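PDB 4YZE: HTH-type transcriptional repressor NemR from Escherichia coli, which represses transcription of the nemRA-gloA operon by binding the NemR box, and responds to electrophiles and reactive chlorine species such as bleach. Local coordinates for the interface of chains A and B. Residues are numbered along the deposited sequence; one frame, centred on the assembly and turned at random. Chains: chain A/B, HTH-type transcriptional repressor NemR.

Contact 1: the interface of chains A and B. Residues chain A 125, 128-129, 132, 166, 170; chain B 175, 178-179.
A:Arg125 NH1, a terminal guanidinium nitrogen, donates to the main-chain oxygen B:Ile178 O at 2.8 Å across the dimer interface of this TetR-family repressor. The acceptor sits 9° out of the guanidinium plane and NH1 lies in the carbonyl plane, with a C=O...N angle of 151°, so the bond is well directed. It takes up a carbonyl near the end of helix 158-179, within the helical C-terminal domain. Bends at chi2 and chi3 curl the arginine chain around that oxygen. A:Asp129 OD2 stands 3.7 Å from A:Arg125 NH1, a salt bridge on the same chain that probably steadies the guanidinium. An alanine at A:Arg125 would probably leave B:Ile178 O without this donor and A:Asp129 without its positive neighbour. The same carboxylate oxygen, A:Asp129 OD2, reaches B:Ser179 O through water 1, while A:Asp129 OD1 rests 3.4 Å from B:Ser179 CB. B:Ser179 OG turns back to B:Gln175 O at 2.6 Å. Beyond, B:Ile178 CG2 packs against A:Met128 CB at 4.0 Å. B:Gln175 bends at chi2 (38°) to bring OE1 in plane to the edge of the A:Tyr166 ring, 3.5 Å from CE2, and its amide also meets A:Ala132 CB.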
ATOM      1  N   ARG A 125      12.238   8.041   6.732  1.00 53.86           N
ATOM      2  CA  ARG A 125      10.923   8.362   6.180  1.00 52.80           C
ATOM      3  C   ARG A 125      11.076   9.395   5.062  1.00 47.99           C
ATOM      4  O   ARG A 125      10.424   9.301   4.021  1.00 44.64           O
ATOM      5  CB  ARG A 125       9.983   8.886   7.269  1.00 55.14           C
ATOM      6  CG  ARG A 125       8.625   9.345   6.764  1.00 56.81           C
ATOM      7  CD  ARG A 125       8.102  10.526   7.591  1.00 62.31           C
ATOM      8  NE  ARG A 125       8.851  11.760   7.347  1.00 59.52           N
ATOM      9  CZ  ARG A 125       8.644  12.578   6.312  1.00 62.50           C
ATOM     10  NH1 ARG A 125       7.705  12.298   5.409  1.00 58.65           N
ATOM     11  NH2 ARG A 125       9.373  13.690   6.179  1.00 63.70           N
ATOM     12  N   MET A 128      12.342   7.970   1.882  1.00 42.59           N
ATOM     13  CA  MET A 128      11.268   7.285   1.163  1.00 44.43           C
ATOM     14  C   MET A 128      10.351   8.288   0.483  1.00 40.80           C
ATOM     15  O   MET A 128       9.888   8.057  -0.621  1.00 38.36           O
ATOM     16  CB  MET A 128      10.438   6.439   2.108  1.00 41.44           C
ATOM     17  CG  MET A 128      11.223   5.301   2.747  1.00 43.80           C
ATOM     18  SD  MET A 128      10.186   4.359   3.872  1.00 53.79           S
ATOM     19  CE  MET A 128       9.096   3.515   2.719  1.00 49.95           C
ATOM     20  N   ASP A 129      10.074   9.390   1.167  1.00 45.14           N
ATOM     21  CA  ASP A 129       9.165  10.388   0.638  1.00 40.13           C
ATOM     22  C   ASP A 129       9.820  10.898  -0.644  1.00 45.06           C
ATOM     23  O   ASP A 129       9.203  10.921  -1.697  1.00 44.06           O
ATOM     24  CB  ASP A 129       8.961  11.504   1.664  1.00 41.85           C
ATOM     25  CG  ASP A 129       7.825  12.438   1.299  1.00 55.70           C
ATOM     26  OD1 ASP A 129       7.006  12.083   0.424  1.00 55.84           O
ATOM     27  OD2 ASP A 129       7.742  13.526   1.904  1.00 58.15           O
ATOM     28  N   ALA A 132       9.588   8.327  -3.508  1.00 36.01           N
ATOM     29  CA  ALA A 132       8.277   8.415  -4.110  1.00 41.59           C
ATOM     30  C   ALA A 132       8.115   9.678  -4.991  1.00 47.07           C
ATOM     31  O   ALA A 132       7.592   9.588  -6.113  1.00 35.72           O
ATOM     32  CB  ALA A 132       7.222   8.384  -3.039  1.00 35.31           C
ATOM     33  N   TYR A 166       0.734   6.435  -9.232  1.00 26.16           N
ATOM     34  CA  TYR A 166       1.657   5.900  -8.230  1.00 26.32           C
ATOM     35  C   TYR A 166       0.863   5.284  -7.090  1.00 25.87           C
ATOM     36  O   TYR A 166       1.160   4.175  -6.654  1.00 25.66           O
ATOM     37  CB  TYR A 166       2.612   6.990  -7.731  1.00 28.47           C
ATOM     38  CG  TYR A 166       3.598   6.461  -6.715  1.00 34.80           C
ATOM     39  CD1 TYR A 166       4.666   5.667  -7.108  1.00 37.30           C
ATOM     40  CD2 TYR A 166       3.442   6.722  -5.364  1.00 38.92           C
ATOM     41  CE1 TYR A 166       5.570   5.163  -6.190  1.00 36.38           C
ATOM     42  CE2 TYR A 166       4.352   6.220  -4.421  1.00 42.18           C
ATOM     43  CZ  TYR A 166       5.409   5.443  -4.846  1.00 40.48           C
ATOM     44  OH  TYR A 166       6.311   4.932  -3.933  1.00 42.28           O
ATOM     45  N   LEU A 170       1.001   1.319  -6.002  1.00 32.55           N
ATOM     46  CA  LEU A 170       1.333   0.986  -4.617  1.00 28.22           C
ATOM     47  C   LEU A 170       0.243   0.100  -4.027  1.00 32.02           C
ATOM     48  O   LEU A 170       0.519  -0.974  -3.462  1.00 28.22           O
ATOM     49  CB  LEU A 170       1.500   2.306  -3.805  1.00 26.53           C
ATOM     50  CG  LEU A 170       2.786   2.587  -3.024  1.00 57.84           C
ATOM     51  CD1 LEU A 170       2.651   3.879  -2.225  1.00 61.18           C
ATOM     52  CD2 LEU A 170       3.147   1.446  -2.085  1.00 54.36           C
TER
ATOM     53  N   GLN B 175       0.667   6.465   0.838  1.00 34.83           N
ATOM     54  CA  GLN B 175       1.406   7.633   0.402  1.00 35.99           C
ATOM     55  C   GLN B 175       1.193   8.807   1.361  1.00 29.09           C
ATOM     56  O   GLN B 175       2.114   9.589   1.627  1.00 30.84           O
ATOM     57  CB  GLN B 175       1.013   8.001  -1.041  1.00 39.58           C
ATOM     58  CG  GLN B 175       1.972   8.974  -1.716  1.00 49.94           C
ATOM     59  CD  GLN B 175       3.438   8.710  -1.358  1.00 58.80           C
ATOM     60  OE1 GLN B 175       3.872   7.555  -1.257  1.00 58.97           O
ATOM     61  NE2 GLN B 175       4.205   9.783  -1.166  1.00 54.81           N
ATOM     62  N   ILE B 178       3.391   8.007   4.429  1.00 35.33           N
ATOM     63  CA  ILE B 178       4.800   8.260   4.158  1.00 30.67           C
ATOM     64  C   ILE B 178       5.117   9.751   4.068  1.00 33.70           C
ATOM     65  O   ILE B 178       6.103  10.191   4.631  1.00 33.76           O
ATOM     66  CB  ILE B 178       5.286   7.525   2.895  1.00 42.19           C
ATOM     67  CG1 ILE B 178       5.142   6.017   3.073  1.00 44.52           C
ATOM     68  CG2 ILE B 178       6.748   7.860   2.601  1.00 45.13           C
ATOM     69  CD1 ILE B 178       5.326   5.226   1.766  1.00 47.10           C
ATOM     70  N   SER B 179       4.274  10.529   3.381  1.00 31.30           N
ATOM     71  CA  SER B 179       4.563  11.955   3.164  1.00 34.86           C
ATOM     72  C   SER B 179       4.075  12.850   4.296  1.00 36.73           C
ATOM     73  O   SER B 179       4.365  14.046   4.307  1.00 36.88           O
ATOM     74  CB  SER B 179       3.939  12.435   1.854  1.00 35.05           C
ATOM     75  OG  SER B 179       2.555  12.101   1.788  1.00 34.73           O
TER
HETATM   76  O   HOH W   1       6.042  15.220   2.430  1.00 45.92           O

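Contact 2: the interface of chains A and B. Residues chain A 167-168, 171-172, 175; chain B 136, 163, 166-167, 170-171.
A:Gln175 holds CG anti to its backbone N (chi1 -164°) and stays extended beyond it (chi2 164°), which carries its amide across to B:Tyr166 and B:Ile136. The tyrosine CG is likewise anti to its backbone N, and the ring presents its CD2-CE2 edge: A:Gln175 CD lies in the ring plane, 3.6 Å from B:Tyr166 CD2. Amide and ring planes stand 86° apart, so the contact is edge-on rather than stacked. At the tip, A:Gln175 NE2 meets B:Ile136 CD1 end to end at 3.2 Å, a tight approach. No direct polar bond crosses here; instead water 2 joins the amide oxygen A:Gln175 OE1, at 2.6 Å, to the main-chain oxygen B:Gln163 O. An alanine in place of A:Gln175 would probably open a gap beside the B:Tyr166 edge and take from the water its mate on chain A. The two copies of helix 158-179 pack backbone to backbone in this TetR-family dimer, since glycine puts no side chain between them: A:Gly171 CA and B:Gly171 CA are 3.9 Å apart. On one flank A:Leu168 CD2 touches B:Ala167 CB. Carbonyl oxygens fit against the glycines, with A:Ala167 O 3.2 Å from B:Gly171 CA.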
ATOM      1  N   ALA A 167      -0.163   5.987  -6.615  1.00 28.25           N
ATOM      2  CA  ALA A 167      -0.978   5.441  -5.527  1.00 28.52           C
ATOM      3  C   ALA A 167      -1.587   4.120  -5.984  1.00 30.64           C
ATOM      4  O   ALA A 167      -1.636   3.146  -5.232  1.00 31.34           O
ATOM      5  CB  ALA A 167      -2.051   6.400  -5.140  1.00 26.58           C
ATOM      6  N   LEU A 168      -2.026   4.077  -7.239  1.00 30.85           N
ATOM      7  CA  LEU A 168      -2.653   2.858  -7.770  1.00 30.84           C
ATOM      8  C   LEU A 168      -1.675   1.683  -7.798  1.00 25.55           C
ATOM      9  O   LEU A 168      -2.014   0.551  -7.405  1.00 26.03           O
ATOM     10  CB  LEU A 168      -3.178   3.124  -9.184  1.00 33.75           C
ATOM     11  CG  LEU A 168      -4.342   2.359  -9.819  1.00 41.28           C
ATOM     12  CD1 LEU A 168      -4.142   2.218 -11.329  1.00 38.68           C
ATOM     13  CD2 LEU A 168      -4.617   1.027  -9.206  1.00 30.86           C
ATOM     14  N   GLY A 171      -1.012   0.511  -4.194  1.00 29.61           N
ATOM     15  CA  GLY A 171      -2.111  -0.230  -3.582  1.00 27.82           C
ATOM     16  C   GLY A 171      -2.304  -1.586  -4.246  1.00 34.53           C
ATOM     17  O   GLY A 171      -2.658  -2.591  -3.605  1.00 29.15           O
ATOM     18  N   ALA A 172      -2.042  -1.640  -5.541  1.00 24.60           N
ATOM     19  CA  ALA A 172      -2.278  -2.887  -6.257  1.00 24.68           C
ATOM     20  C   ALA A 172      -1.230  -3.900  -5.851  1.00 26.86           C
ATOM     21  O   ALA A 172      -1.531  -5.088  -5.726  1.00 26.45           O
ATOM     22  CB  ALA A 172      -2.271  -2.678  -7.795  1.00 24.50           C
ATOM     23  N   GLN A 175      -2.049  -5.193  -2.370  1.00 33.71           N
ATOM     24  CA  GLN A 175      -3.123  -6.146  -2.514  1.00 40.84           C
ATOM     25  C   GLN A 175      -2.690  -7.428  -3.207  1.00 40.02           C
ATOM     26  O   GLN A 175      -3.200  -8.499  -2.888  1.00 37.00           O
ATOM     27  CB  GLN A 175      -4.235  -5.498  -3.321  1.00 40.98           C
ATOM     28  CG  GLN A 175      -5.526  -6.225  -3.224  1.00 53.51           C
ATOM     29  CD  GLN A 175      -6.663  -5.382  -3.697  1.00 63.54           C
ATOM     30  OE1 GLN A 175      -6.490  -4.201  -4.014  1.00 63.60           O
ATOM     31  NE2 GLN A 175      -7.844  -5.976  -3.760  1.00 74.45           N
TER
ATOM     32  N   ILE B 136     -14.392  -4.532  -1.122  1.00 33.09           N
ATOM     33  CA  ILE B 136     -14.526  -4.393  -2.557  1.00 40.41           C
ATOM     34  C   ILE B 136     -15.944  -4.718  -3.028  1.00 42.07           C
ATOM     35  O   ILE B 136     -16.518  -4.001  -3.866  1.00 38.49           O
ATOM     36  CB  ILE B 136     -13.487  -5.282  -3.227  1.00 35.62           C
ATOM     37  CG1 ILE B 136     -12.112  -4.697  -2.935  1.00 28.61           C
ATOM     38  CG2 ILE B 136     -13.716  -5.416  -4.729  1.00 33.99           C
ATOM     39  CD1 ILE B 136     -10.979  -5.554  -3.480  1.00 37.41           C
ATOM     40  N   GLN B 163     -12.439  -2.698  -7.542  1.00 28.56           N
ATOM     41  CA  GLN B 163     -11.071  -3.105  -7.240  1.00 32.66           C
ATOM     42  C   GLN B 163     -10.100  -1.935  -7.404  1.00 35.76           C
ATOM     43  O   GLN B 163      -9.168  -1.781  -6.617  1.00 32.18           O
ATOM     44  CB  GLN B 163     -10.659  -4.272  -8.133  1.00 31.86           C
ATOM     45  CG  GLN B 163     -11.313  -5.600  -7.743  1.00 41.97           C
ATOM     46  CD  GLN B 163     -11.067  -6.670  -8.778  1.00 42.06           C
ATOM     47  OE1 GLN B 163     -10.439  -6.406  -9.804  1.00 41.36           O
ATOM     48  NE2 GLN B 163     -11.568  -7.881  -8.529  1.00 42.45           N
ATOM     49  N   TYR B 166     -10.536   0.430  -4.543  1.00 32.68           N
ATOM     50  CA  TYR B 166      -9.952  -0.109  -3.320  1.00 28.87           C
ATOM     51  C   TYR B 166      -8.438   0.060  -3.352  1.00 25.64           C
ATOM     52  O   TYR B 166      -7.845   0.542  -2.402  1.00 26.57           O
ATOM     53  CB  TYR B 166     -10.327  -1.590  -3.140  1.00 27.40           C
ATOM     54  CG  TYR B 166      -9.733  -2.152  -1.866  1.00 28.17           C
ATOM     55  CD1 TYR B 166     -10.188  -1.724  -0.629  1.00 34.07           C
ATOM     56  CD2 TYR B 166      -8.709  -3.086  -1.902  1.00 33.15           C
ATOM     57  CE1 TYR B 166      -9.637  -2.214   0.556  1.00 38.21           C
ATOM     58  CE2 TYR B 166      -8.158  -3.591  -0.729  1.00 39.61           C
ATOM     59  CZ  TYR B 166      -8.634  -3.149   0.499  1.00 39.89           C
ATOM     60  OH  TYR B 166      -8.088  -3.637   1.670  1.00 43.42           O
ATOM     61  N   ALA B 167      -7.805  -0.330  -4.453  1.00 30.50           N
ATOM     62  CA  ALA B 167      -6.346  -0.202  -4.551  1.00 30.31           C
ATOM     63  C   ALA B 167      -5.877   1.258  -4.460  1.00 29.53           C
ATOM     64  O   ALA B 167      -4.810   1.555  -3.902  1.00 30.22           O
ATOM     65  CB  ALA B 167      -5.833  -0.869  -5.842  1.00 25.72           C
ATOM     66  N   LEU B 170      -5.997   2.427  -0.838  1.00 30.53           N
ATOM     67  CA  LEU B 170      -4.937   1.791  -0.062  1.00 29.62           C
ATOM     68  C   LEU B 170      -3.615   2.480  -0.368  1.00 24.35           C
ATOM     69  O   LEU B 170      -2.896   2.877   0.536  1.00 26.17           O
ATOM     70  CB  LEU B 170      -4.868   0.309  -0.448  1.00 30.38           C
ATOM     71  CG  LEU B 170      -4.543  -0.800   0.547  1.00 49.93           C
ATOM     72  CD1 LEU B 170      -5.521  -0.854   1.739  1.00 49.06           C
ATOM     73  CD2 LEU B 170      -4.519  -2.137  -0.211  1.00 50.50           C
ATOM     74  N   GLY B 171      -3.321   2.662  -1.654  1.00 30.36           N
ATOM     75  CA  GLY B 171      -2.099   3.324  -2.078  1.00 23.85           C
ATOM     76  C   GLY B 171      -2.059   4.767  -1.616  1.00 32.50           C
ATOM     77  O   GLY B 171      -1.004   5.245  -1.185  1.00 26.31           O
TER
HETATM   78  O   HOH W   2      -7.377  -4.024  -6.435  1.00 38.28           O

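Contact 3: the interface of chains A and B. Residues chain A 114-115, 117-118; chain B 111-112, 177.
B:Lys177 reaches over from helix 158-179 of one subunit to A:Ser118 and A:Val117 of the other in this TetR-family dimer. Its NZ makes a weak hydrogen bond to A:Ser118 OG at 3.3 Å. A:Ser118 is engineered from the natural cysteine, which takes part in a transient interchain disulfide in the presence of reactive electrophiles, so this hydroxyl contact belongs to the variant. The carbonyl oxygen A:Ser114 O is also near the amine, 3.5 Å from B:Lys177 NZ, though not a bonded partner. Along the aliphatic stem, A:Val117 CG2 lies against the chain obliquely, 3.6 Å from B:Lys177 CE and 3.8 Å from its CD. The lysine is fully extended, CG anti to the backbone N (chi1 -169°) and the later torsions all near 180°, which takes the amine between the end of helix 109-114 and the short helical turn 117-119 of chain A. Between those elements, A:Ala115 CB presses on B:Val111 O at 3.2 Å and on B:Lys112 CA at 3.8 Å. The modelled part of B:Lys112, whose side chain is incomplete, brings CD 3.6 Å from A:Ala115 O. B:Val111 and B:Lys112 belong to helix 108-114, which starts at B:Cys108, central to the response to reactive chlorine species; B:Lys177 may be the lysine of the proposed sulfenamide.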
ATOM      1  N   SER A 114       6.828   0.686   3.926  1.00 45.89           N
ATOM      2  CA  SER A 114       5.577   1.364   4.279  1.00 51.90           C
ATOM      3  C   SER A 114       5.144   1.068   5.721  1.00 69.94           C
ATOM      4  O   SER A 114       4.955   1.981   6.525  1.00 77.94           O
ATOM      5  CB  SER A 114       4.483   0.856   3.373  1.00 61.07           C
ATOM      6  OG  SER A 114       4.093  -0.442   3.790  1.00 70.15           O
ATOM      7  N   ALA A 115       5.008  -0.213   6.062  1.00 65.78           N
ATOM      8  CA  ALA A 115       4.424  -0.564   7.351  1.00 68.60           C
ATOM      9  C   ALA A 115       5.358  -0.317   8.538  1.00 73.40           C
ATOM     10  O   ALA A 115       5.044  -0.697   9.673  1.00 83.13           O
ATOM     11  CB  ALA A 115       3.944  -1.988   7.343  1.00 76.24           C
ATOM     12  N   VAL A 117       7.116   2.932   8.583  1.00 72.25           N
ATOM     13  CA  VAL A 117       7.369   4.373   8.607  1.00 74.79           C
ATOM     14  C   VAL A 117       6.960   4.946   9.953  1.00 83.09           C
ATOM     15  O   VAL A 117       7.594   5.873  10.465  1.00 86.51           O
ATOM     16  CB  VAL A 117       6.736   5.151   7.410  1.00 68.37           C
ATOM     17  CG1 VAL A 117       7.394   4.741   6.111  1.00 62.71           C
ATOM     18  CG2 VAL A 117       5.223   4.957   7.327  1.00 64.22           C
ATOM     19  N   SER A 118       5.922   4.344  10.525  1.00 94.03           N
ATOM     20  CA  SER A 118       5.570   4.518  11.932  1.00 99.87           C
ATOM     21  C   SER A 118       6.805   4.509  12.833  1.00105.96           C
ATOM     22  O   SER A 118       7.000   5.419  13.640  1.00109.94           O
ATOM     23  CB  SER A 118       4.618   3.397  12.356  1.00 92.69           C
ATOM     24  OG  SER A 118       4.006   2.796  11.223  1.00 81.54           O
TER
ATOM     25  N   VAL B 111      -2.359  -2.511   6.419  1.00 65.08           N
ATOM     26  CA  VAL B 111      -1.045  -2.048   6.013  1.00 58.41           C
ATOM     27  C   VAL B 111       0.022  -2.592   6.943  1.00 62.65           C
ATOM     28  O   VAL B 111       1.046  -3.113   6.490  1.00 58.02           O
ATOM     29  CB  VAL B 111      -0.996  -0.513   5.976  1.00 65.75           C
ATOM     30  CG1 VAL B 111       0.446  -0.024   5.945  1.00 66.14           C
ATOM     31  CG2 VAL B 111      -1.820   0.031   4.765  1.00 35.36           C
ATOM     32  N   LYS B 112      -0.223  -2.489   8.247  1.00 59.76           N
ATOM     33  CA  LYS B 112       0.755  -2.922   9.228  1.00 57.67           C
ATOM     34  C   LYS B 112       1.022  -4.417   9.091  1.00 52.81           C
ATOM     35  O   LYS B 112       2.173  -4.860   9.201  1.00 51.95           O
ATOM     36  CB  LYS B 112       0.292  -2.579  10.655  1.00 54.56           C
ATOM     37  CG  LYS B 112       1.362  -2.726  11.716  1.00 57.91           C
ATOM     38  CD  LYS B 112       2.280  -1.504  11.809  1.00 61.19           C
ATOM     39  N   LYS B 177       0.688   8.481   4.512  1.00 32.82           N
ATOM     40  CA  LYS B 177       1.366   8.103   5.748  1.00 42.14           C
ATOM     41  C   LYS B 177       2.848   8.385   5.584  1.00 37.76           C
ATOM     42  O   LYS B 177       3.490   8.954   6.473  1.00 36.90           O
ATOM     43  CB  LYS B 177       1.132   6.606   6.001  1.00 53.28           C
ATOM     44  CG  LYS B 177       1.550   6.087   7.362  1.00 58.88           C
ATOM     45  CD  LYS B 177       1.489   4.556   7.367  1.00 65.62           C
ATOM     46  CE  LYS B 177       2.038   3.939   8.652  1.00 79.49           C
ATOM     47  NZ  LYS B 177       2.118   2.441   8.581  1.00 85.76           N
TER

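Contact 4: the interface of chains A and B. Residues chain A 164, 167; chain B 167-168, 171-172, 187-188.
Apolar packing carries most of the contact between A:Ala167 and B:Leu168, where helix 158-179 of each subunit crosses its twin in the TetR-type dimer. A:Ala167 CB meets the tip of the leucine, 3.8 Å from B:Leu168 CD2, and rests on its other flank against B:Ala172, with CB to B:Ala172 CA at 4.1 Å. The methyl is thus lodged between a branched side chain and the helix backbone, and the partner hides 35 Å² of this small residue. A:Val164, one turn earlier, buries as much. Its CG1 branch is anti to the backbone N (chi1 164°) and points toward the same leucine, A:Val164 CG1 being 4.4 Å from B:Leu168 CD2. Mixed contacts come from the other branch: A:Val164 CG2 touches the side-chain amide of helix 183-195, 3.4 Å from B:Asn187 ND2, the two side chains crossing at a slant. This amide nitrogen packs on a methyl, and hydrogen bonding has no part in it, since across the whole patch no nitrogen or oxygen comes within bonding reach of the other subunit. This patch therefore probably relies on shape. Among backbone atoms, the carbonyl oxygens A:Ala167 O and B:Ala167 O approach to 3.8 Å.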
ATOM      1  N   VAL A 164      -1.954   9.688  -8.747  1.00 27.99           N
ATOM      2  CA  VAL A 164      -2.951   8.626  -8.777  1.00 27.30           C
ATOM      3  C   VAL A 164      -2.340   7.353  -9.319  1.00 26.33           C
ATOM      4  O   VAL A 164      -2.595   6.287  -8.787  1.00 31.07           O
ATOM      5  CB  VAL A 164      -4.160   9.027  -9.658  1.00 41.53           C
ATOM      6  CG1 VAL A 164      -5.035   7.805 -10.025  1.00 33.70           C
ATOM      7  CG2 VAL A 164      -4.976  10.095  -8.953  1.00 42.48           C
ATOM      8  N   ALA A 167      -0.163   5.987  -6.615  1.00 28.25           N
ATOM      9  CA  ALA A 167      -0.978   5.441  -5.527  1.00 28.52           C
ATOM     10  C   ALA A 167      -1.587   4.120  -5.984  1.00 30.64           C
ATOM     11  O   ALA A 167      -1.636   3.146  -5.232  1.00 31.34           O
ATOM     12  CB  ALA A 167      -2.051   6.400  -5.140  1.00 26.58           C
TER
ATOM     13  N   ALA B 167      -7.805  -0.330  -4.453  1.00 30.50           N
ATOM     14  CA  ALA B 167      -6.346  -0.202  -4.551  1.00 30.31           C
ATOM     15  C   ALA B 167      -5.877   1.258  -4.460  1.00 29.53           C
ATOM     16  O   ALA B 167      -4.810   1.555  -3.902  1.00 30.22           O
ATOM     17  CB  ALA B 167      -5.833  -0.869  -5.842  1.00 25.72           C
ATOM     18  N   LEU B 168      -6.671   2.176  -4.997  1.00 27.47           N
ATOM     19  CA  LEU B 168      -6.310   3.590  -4.947  1.00 26.76           C
ATOM     20  C   LEU B 168      -6.374   4.081  -3.514  1.00 27.13           C
ATOM     21  O   LEU B 168      -5.506   4.820  -3.057  1.00 30.53           O
ATOM     22  CB  LEU B 168      -7.310   4.423  -5.770  1.00 30.99           C
ATOM     23  CG  LEU B 168      -6.932   5.701  -6.521  1.00 41.42           C
ATOM     24  CD1 LEU B 168      -8.189   6.603  -6.747  1.00 44.86           C
ATOM     25  CD2 LEU B 168      -5.804   6.473  -5.907  1.00 41.21           C
ATOM     26  N   GLY B 171      -3.321   2.662  -1.654  1.00 30.36           N
ATOM     27  CA  GLY B 171      -2.099   3.324  -2.078  1.00 23.85           C
ATOM     28  C   GLY B 171      -2.059   4.767  -1.616  1.00 32.50           C
ATOM     29  O   GLY B 171      -1.004   5.245  -1.185  1.00 26.31           O
ATOM     30  N   ALA B 172      -3.197   5.464  -1.682  1.00 23.83           N
ATOM     31  CA  ALA B 172      -3.221   6.879  -1.289  1.00 31.12           C
ATOM     32  C   ALA B 172      -3.007   7.013   0.224  1.00 33.36           C
ATOM     33  O   ALA B 172      -2.249   7.880   0.687  1.00 33.42           O
ATOM     34  CB  ALA B 172      -4.526   7.572  -1.749  1.00 24.75           C
ATOM     35  N   ASN B 187      -6.170  14.295  -3.694  1.00 35.64           N
ATOM     36  CA  ASN B 187      -5.914  14.011  -5.096  1.00 40.58           C
ATOM     37  C   ASN B 187      -6.658  12.765  -5.597  1.00 43.73           C
ATOM     38  O   ASN B 187      -7.243  12.770  -6.682  1.00 42.31           O
ATOM     39  CB  ASN B 187      -4.415  13.825  -5.267  1.00 49.34           C
ATOM     40  CG  ASN B 187      -3.988  13.901  -6.689  1.00 49.29           C
ATOM     41  OD1 ASN B 187      -3.877  14.986  -7.245  1.00 57.75           O
ATOM     42  ND2 ASN B 187      -3.732  12.746  -7.294  1.00 42.36           N
ATOM     43  N   ALA B 188      -6.629  11.686  -4.813  1.00 41.39           N
ATOM     44  CA  ALA B 188      -7.364  10.477  -5.188  1.00 41.05           C
ATOM     45  C   ALA B 188      -8.856  10.791  -5.289  1.00 42.49           C
ATOM     46  O   ALA B 188      -9.538  10.335  -6.210  1.00 42.46           O
ATOM     47  CB  ALA B 188      -7.119   9.345  -4.189  1.00 27.14           C
TER

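Helix 158-179 runs through all four contacts, supplying residues from both chains in contacts 1, 2 and 4 and B:Lys177 in contact 3. Contacts 2 and 4 are nearest, with C-alpha centres about 7 Å apart, and share A:Ala167, B:Ala167 and B:Gly171. Contact 1 lies about 10 Å from contact 3 and 11 Å from contact 4. In the natural protein, with cysteine in place of the engineered serine, changes at contact 3 might be passed to the dimer seam through helix 158-179. B:Gln175 is bent in contact 1 whereas A:Gln175 is extended in contact 2, so the two copies differ locally at this side chain.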